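Local atomic coordinates of Sqt1 (Chaetomium thermophilum, PDB entry 4ZOY), a protein that probably acts as a dedicated WD40-repeat chaperone that captures a nascent ribosomal protein during translation, in support of ribosome biogenesis. Residues A[111-116]-A[133-138]; A[137-142]-A[165-170]. One frame throughout, in Å; residues are numbered along the deposited sequence.

Both contacts lie on the same side of a WD40 beta-propeller built from eight four-stranded antiparallel sheets. Interaction 1 joins strands 114-120 and 129-136, the third and fourth strands of one blade. Interaction 2 follows along the chain. It packs the loop 137-141, which leads to strand 142-147 of the next blade, against strand 166-171 of that blade. The centres are about 9 Å apart, and Gln137 and Glu138 belong to both. The two also touch directly: Met114 CE lies 3.7 Å from Phe169 CD2. Together they describe how one blade closes its outer edge and how the chain then crosses to the neighbouring blade.

Interaction 1. Residues A[111-116]-A[133-138]; sequences DGRMRV and LAESQE
Arg113, Arg115 and Glu135 meet across the outer antiparallel hairpin of a WD40 propeller blade. Met114 and Ser136 form a hydrogen-bonded pair, Arg115 and Glu135 a non-hydrogen-bonded one. Met114 N donates to Ser136 O at 2.7 Å, and Ser136 N returns a bond to Met114 O.

Glu135 carries the polar side of the contact. Its CB and CG pass Met114 O at van der Waals distance. CG stands anti to the backbone N (chi1 173°), and the rest of the chain is extended. CD packs on the aliphatic part of Arg113, 3.6 Å from Arg113 CD. The two carboxylate oxygens then part company. OE1 takes Arg113 NH1 at 3.0 Å, through its syn lone pair and in the guanidinium plane. OE2 takes Arg115 NH1 at 2.7 Å, met nearly along its C-O bond. Each guanidinium is steeply turned from the carboxylate plane. One carboxylate thus ties together two arginines. An alanine here would probably leave the NH1 groups of both arginines without this acceptor and their positive charges less well balanced.

Asp111 extends the salt-bridge network. Its OD2 makes a weak bond to Arg113 NE and a stronger one to Thr89 N. OD1 closes an Asx turn on Arg113 N and also bonds His88 ND1, a histidine-aspartate pair familiar from WD repeats. Gly112 follows with backbone angles that call for glycine.

On the other face of the sheet, Met114 CE rests 3.8 Å from Ser136 CB. Nearer the hairpin turn, Leu133 and Ala134 both face Val116 in a classic beta bulge. Val116 O receives Leu133 N at 2.8 Å and, weakly, Ala134 N. At the open end of the hairpin, Gln137 NE2 donates to Asp111 O at 2.8 Å, tilted 31° from the amide plane of Gln137.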
loop_
_atom_site.group_PDB
_atom_site.type_symbol
_atom_site.label_atom_id
_atom_site.label_comp_id
_atom_site.label_asym_id
_atom_site.label_seq_id
_atom_site.Cartn_x
_atom_site.Cartn_y
_atom_site.Cartn_z
ATOM N N ASP A 111 1.395 14.290 12.227
ATOM C CA ASP A 111 0.719 15.260 13.076
ATOM C C ASP A 111 -0.760 14.916 13.243
ATOM O O ASP A 111 -1.490 15.612 13.946
ATOM C CB ASP A 111 0.870 16.681 12.512
ATOM C CG ASP A 111 0.459 16.796 11.038
ATOM O OD1 ASP A 111 -0.074 15.828 10.452
ATOM O OD2 ASP A 111 0.659 17.885 10.459
ATOM N N GLY A 112 -1.203 13.847 12.590
ATOM C CA GLY A 112 -2.591 13.431 12.680
ATOM C C GLY A 112 -3.518 14.202 11.759
ATOM O O GLY A 112 -4.721 13.923 11.690
ATOM N N ARG A 113 -2.976 15.184 11.044
ATOM C CA ARG A 113 -3.791 15.971 10.133
ATOM C C ARG A 113 -4.104 15.210 8.856
ATOM O O ARG A 113 -3.216 14.620 8.233
ATOM C CB ARG A 113 -3.098 17.286 9.773
ATOM C CG ARG A 113 -2.844 18.204 10.946
ATOM C CD ARG A 113 -2.132 19.467 10.483
ATOM N NE ARG A 113 -1.283 20.019 11.535
ATOM C CZ ARG A 113 -1.692 20.919 12.422
ATOM N NH1 ARG A 113 -2.938 21.367 12.381
ATOM N NH2 ARG A 113 -0.860 21.368 13.350
ATOM N N MET A 114 -5.376 15.227 8.477
ATOM C CA MET A 114 -5.808 14.759 7.177
ATOM C C MET A 114 -6.252 15.967 6.362
ATOM O O MET A 114 -7.251 16.609 6.682
ATOM C CB MET A 114 -6.947 13.739 7.307
ATOM C CG MET A 114 -7.397 13.185 5.976
ATOM S SD MET A 114 -8.788 12.019 6.045
ATOM C CE MET A 114 -10.146 13.133 6.456
ATOM N N ARG A 115 -5.494 16.298 5.322
ATOM C CA ARG A 115 -5.822 17.457 4.498
ATOM C C ARG A 115 -6.416 17.011 3.183
ATOM O O ARG A 115 -5.858 16.156 2.489
ATOM C CB ARG A 115 -4.588 18.333 4.272
ATOM C CG ARG A 115 -4.096 18.945 5.570
ATOM C CD ARG A 115 -2.854 19.806 5.395
ATOM N NE ARG A 115 -3.049 20.922 4.476
ATOM C CZ ARG A 115 -3.548 22.103 4.827
ATOM N NH1 ARG A 115 -3.929 22.318 6.079
ATOM N NH2 ARG A 115 -3.673 23.065 3.921
ATOM N N VAL A 116 -7.565 17.594 2.852
ATOM C CA VAL A 116 -8.327 17.212 1.675
ATOM C C VAL A 116 -8.293 18.294 0.594
ATOM O O VAL A 116 -8.667 19.448 0.839
ATOM C CB VAL A 116 -9.798 16.915 2.043
ATOM C CG1 VAL A 116 -10.607 16.593 0.799
ATOM C CG2 VAL A 116 -9.876 15.786 3.074
ATOM N N LEU A 133 -9.621 22.042 0.662
ATOM C CA LEU A 133 -11.028 22.103 1.046
ATOM C C LEU A 133 -11.231 22.030 2.551
ATOM O O LEU A 133 -12.024 22.784 3.113
ATOM C CB LEU A 133 -11.814 20.976 0.384
ATOM C CG LEU A 133 -11.938 20.984 -1.134
ATOM C CD1 LEU A 133 -12.963 19.937 -1.549
ATOM C CD2 LEU A 133 -12.323 22.365 -1.653
ATOM N N ALA A 134 -10.527 21.110 3.201
ATOM C CA ALA A 134 -10.773 20.833 4.609
ATOM C C ALA A 134 -9.644 20.056 5.264
ATOM O O ALA A 134 -8.905 19.320 4.605
ATOM C CB ALA A 134 -12.084 20.068 4.770
ATOM N N GLU A 135 -9.535 20.223 6.574
ATOM C CA GLU A 135 -8.604 19.461 7.382
ATOM C C GLU A 135 -9.348 18.800 8.536
ATOM O O GLU A 135 -10.212 19.412 9.170
ATOM C CB GLU A 135 -7.480 20.358 7.899
ATOM C CG GLU A 135 -6.549 19.690 8.899
ATOM C CD GLU A 135 -5.350 20.552 9.251
ATOM O OE1 GLU A 135 -5.093 20.745 10.459
ATOM O OE2 GLU A 135 -4.661 21.024 8.322
ATOM N N SER A 136 -9.024 17.533 8.774
ATOM C CA SER A 136 -9.569 16.757 9.882
ATOM C C SER A 136 -8.410 16.256 10.753
ATOM O O SER A 136 -7.370 15.848 10.228
ATOM C CB SER A 136 -10.408 15.589 9.349
ATOM O OG SER A 136 -10.671 14.619 10.347
ATOM N N GLN A 137 -8.565 16.301 12.073
ATOM C CA GLN A 137 -7.503 15.838 12.962
ATOM C C GLN A 137 -8.073 15.077 14.159
ATOM O O GLN A 137 -8.015 15.544 15.297
ATOM C CB GLN A 137 -6.645 17.016 13.437
ATOM C CG GLN A 137 -5.341 16.610 14.117
ATOM C CD GLN A 137 -4.510 17.805 14.552
ATOM O OE1 GLN A 137 -4.956 18.951 14.469
ATOM N NE2 GLN A 137 -3.288 17.543 15.004
ATOM N N GLU A 138 -8.620 13.895 13.894
ATOM C CA GLU A 138 -9.243 13.086 14.936
ATOM C C GLU A 138 -8.255 12.216 15.708
ATOM O O GLU A 138 -8.590 11.686 16.767
ATOM C CB GLU A 138 -10.326 12.186 14.329
ATOM C CG GLU A 138 -11.427 12.912 13.562
ATOM C CD GLU A 138 -12.426 13.626 14.467
ATOM O OE1 GLU A 138 -12.352 13.461 15.705
ATOM O OE2 GLU A 138 -13.286 14.352 13.932
#

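Interaction 2. Residues A[137-142]-A[165-170]; sequences QETEEI and SVWVFT
Glu138 sets CB over one face of the Trp167 indole, with CG above the rim near CZ3; the two side chains cross at about a right angle. In this CH-pi contact CB sits 3.6 Å from the centroid of the six-membered ring, 16° off the ring normal. The chain bends at chi2 (-75°), which puts CD 3.8 Å from Trp167 CH2. The carboxylate is nearly parallel to the indole (17°), but the group lies beyond the rim at CH2 and CZ3, with Glu138 OE1 3.7 Å from Trp167 CH2.

The other contacts across are van der Waals. Thr139 CG2 approaches Trp167 NE1 obliquely at 3.4 Å and also touches Ser165 OG. The methyl thus fits beside both ends of a polar pair. Glu138 CG comes more loosely to the edge of Phe169, 4.5 Å from CZ.

No hydrogen bond links the two segments. The polar bond here is internal to 165-170: Trp167 NE1 donates to Ser165 OG at 2.8 Å, close to the ring plane. That bond helps fix the rotation of the indole. Ser165 OG is also bonded to Asp163 OD1, so the indole N-H is tied to a second-shell acid.

The contact joins the connection between two blades to the second of them. Strand 166-171 runs between strands 156-161 and 180-186. Trp167 also touches Leu159 on the first and Ser185 on the second, while Thr139 reaches Ala161.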
loop_
_atom_site.group_PDB
_atom_site.type_symbol
_atom_site.label_atom_id
_atom_site.label_comp_id
_atom_site.label_asym_id
_atom_site.label_seq_id
_atom_site.Cartn_x
_atom_site.Cartn_y
_atom_site.Cartn_z
ATOM N N GLN A 137 -8.565 16.301 12.073
ATOM C CA GLN A 137 -7.503 15.838 12.962
ATOM C C GLN A 137 -8.073 15.077 14.159
ATOM O O GLN A 137 -8.015 15.544 15.297
ATOM C CB GLN A 137 -6.645 17.016 13.437
ATOM C CG GLN A 137 -5.341 16.610 14.117
ATOM C CD GLN A 137 -4.510 17.805 14.552
ATOM O OE1 GLN A 137 -4.956 18.951 14.469
ATOM N NE2 GLN A 137 -3.288 17.543 15.004
ATOM N N GLU A 138 -8.620 13.895 13.894
ATOM C CA GLU A 138 -9.243 13.086 14.936
ATOM C C GLU A 138 -8.255 12.216 15.708
ATOM O O GLU A 138 -8.590 11.686 16.767
ATOM C CB GLU A 138 -10.326 12.186 14.329
ATOM C CG GLU A 138 -11.427 12.912 13.562
ATOM C CD GLU A 138 -12.426 13.626 14.467
ATOM O OE1 GLU A 138 -12.352 13.461 15.705
ATOM O OE2 GLU A 138 -13.286 14.352 13.932
ATOM N N THR A 139 -7.051 12.040 15.168
ATOM C CA THR A 139 -6.021 11.234 15.822
ATOM C C THR A 139 -4.709 12.006 15.888
ATOM O O THR A 139 -4.592 13.075 15.295
ATOM C CB THR A 139 -5.774 9.900 15.086
ATOM O OG1 THR A 139 -5.019 10.135 13.890
ATOM C CG2 THR A 139 -7.097 9.223 14.729
ATOM N N GLU A 140 -3.723 11.452 16.587
ATOM C CA GLU A 140 -2.424 12.110 16.732
ATOM C C GLU A 140 -1.431 11.733 15.631
ATOM O O GLU A 140 -0.527 12.509 15.319
ATOM C CB GLU A 140 -1.814 11.794 18.102
ATOM C CG GLU A 140 -2.644 12.313 19.271
ATOM C CD GLU A 140 -1.998 12.071 20.626
ATOM O OE1 GLU A 140 -1.126 11.183 20.736
ATOM O OE2 GLU A 140 -2.367 12.780 21.586
ATOM N N GLU A 141 -1.589 10.545 15.048
ATOM C CA GLU A 141 -0.652 10.067 14.021
ATOM C C GLU A 141 -1.346 9.136 13.033
ATOM O O GLU A 141 -1.858 8.096 13.430
ATOM C CB GLU A 141 0.532 9.329 14.660
ATOM C CG GLU A 141 1.570 10.226 15.326
ATOM C CD GLU A 141 2.667 9.444 16.031
ATOM O OE1 GLU A 141 2.829 8.234 15.756
ATOM O OE2 GLU A 141 3.381 10.051 16.859
ATOM N N ILE A 142 -1.341 9.501 11.753
ATOM C CA ILE A 142 -1.876 8.653 10.685
ATOM C C ILE A 142 -0.820 7.702 10.125
ATOM O O ILE A 142 0.229 8.142 9.662
ATOM C CB ILE A 142 -2.431 9.505 9.550
ATOM C CG1 ILE A 142 -3.661 10.283 10.043
ATOM C CG2 ILE A 142 -2.809 8.624 8.361
ATOM C CD1 ILE A 142 -4.092 11.409 9.128
ATOM N N SER A 165 -6.974 3.276 16.277
ATOM C CA SER A 165 -8.282 3.566 15.692
ATOM C C SER A 165 -8.252 3.499 14.167
ATOM O O SER A 165 -7.215 3.677 13.530
ATOM C CB SER A 165 -8.809 4.934 16.164
ATOM O OG SER A 165 -8.122 6.015 15.568
ATOM N N VAL A 166 -9.417 3.208 13.603
ATOM C CA VAL A 166 -9.600 3.134 12.173
ATOM C C VAL A 166 -10.790 4.007 11.831
ATOM O O VAL A 166 -11.869 3.839 12.404
ATOM C CB VAL A 166 -9.819 1.690 11.711
ATOM C CG1 VAL A 166 -10.202 1.649 10.238
ATOM C CG2 VAL A 166 -8.563 0.864 11.982
ATOM N N TRP A 167 -10.574 4.958 10.925
ATOM C CA TRP A 167 -11.598 5.914 10.517
ATOM C C TRP A 167 -11.934 5.737 9.048
ATOM O O TRP A 167 -11.042 5.533 8.214
ATOM C CB TRP A 167 -11.116 7.347 10.782
ATOM C CG TRP A 167 -10.907 7.630 12.238
ATOM C CD1 TRP A 167 -9.908 7.142 13.038
ATOM C CD2 TRP A 167 -11.725 8.459 13.078
ATOM N NE1 TRP A 167 -10.063 7.608 14.320
ATOM C CE2 TRP A 167 -11.164 8.423 14.370
ATOM C CE3 TRP A 167 -12.872 9.232 12.858
ATOM C CZ2 TRP A 167 -11.717 9.126 15.447
ATOM C CZ3 TRP A 167 -13.416 9.935 13.929
ATOM C CH2 TRP A 167 -12.836 9.876 15.201
ATOM N N VAL A 168 -13.219 5.811 8.720
ATOM C CA VAL A 168 -13.653 5.810 7.337
ATOM C C VAL A 168 -14.394 7.112 7.056
ATOM O O VAL A 168 -15.350 7.437 7.756
ATOM C CB VAL A 168 -14.563 4.597 7.021
ATOM C CG1 VAL A 168 -14.981 4.621 5.565
ATOM C CG2 VAL A 168 -13.839 3.287 7.365
ATOM N N PHE A 169 -13.926 7.857 6.057
ATOM C CA PHE A 169 -14.506 9.151 5.713
ATOM C C PHE A 169 -15.042 9.119 4.306
ATOM O O PHE A 169 -14.468 8.458 3.435
ATOM C CB PHE A 169 -13.472 10.285 5.788
ATOM C CG PHE A 169 -12.840 10.460 7.124
ATOM C CD1 PHE A 169 -13.464 11.217 8.106
ATOM C CD2 PHE A 169 -11.596 9.895 7.405
ATOM C CE1 PHE A 169 -12.870 11.399 9.355
ATOM C CE2 PHE A 169 -11.002 10.072 8.641
ATOM C CZ PHE A 169 -11.637 10.825 9.626
ATOM N N THR A 170 -16.110 9.877 4.060
ATOM C CA THR A 170 -16.549 10.084 2.692
ATOM C C THR A 170 -16.476 11.574 2.367
ATOM O O THR A 170 -16.870 12.412 3.174
ATOM C CB THR A 170 -17.960 9.516 2.461
ATOM O OG1 THR A 170 -17.879 8.086 2.512
ATOM C CG2 THR A 170 -18.473 9.909 1.097
#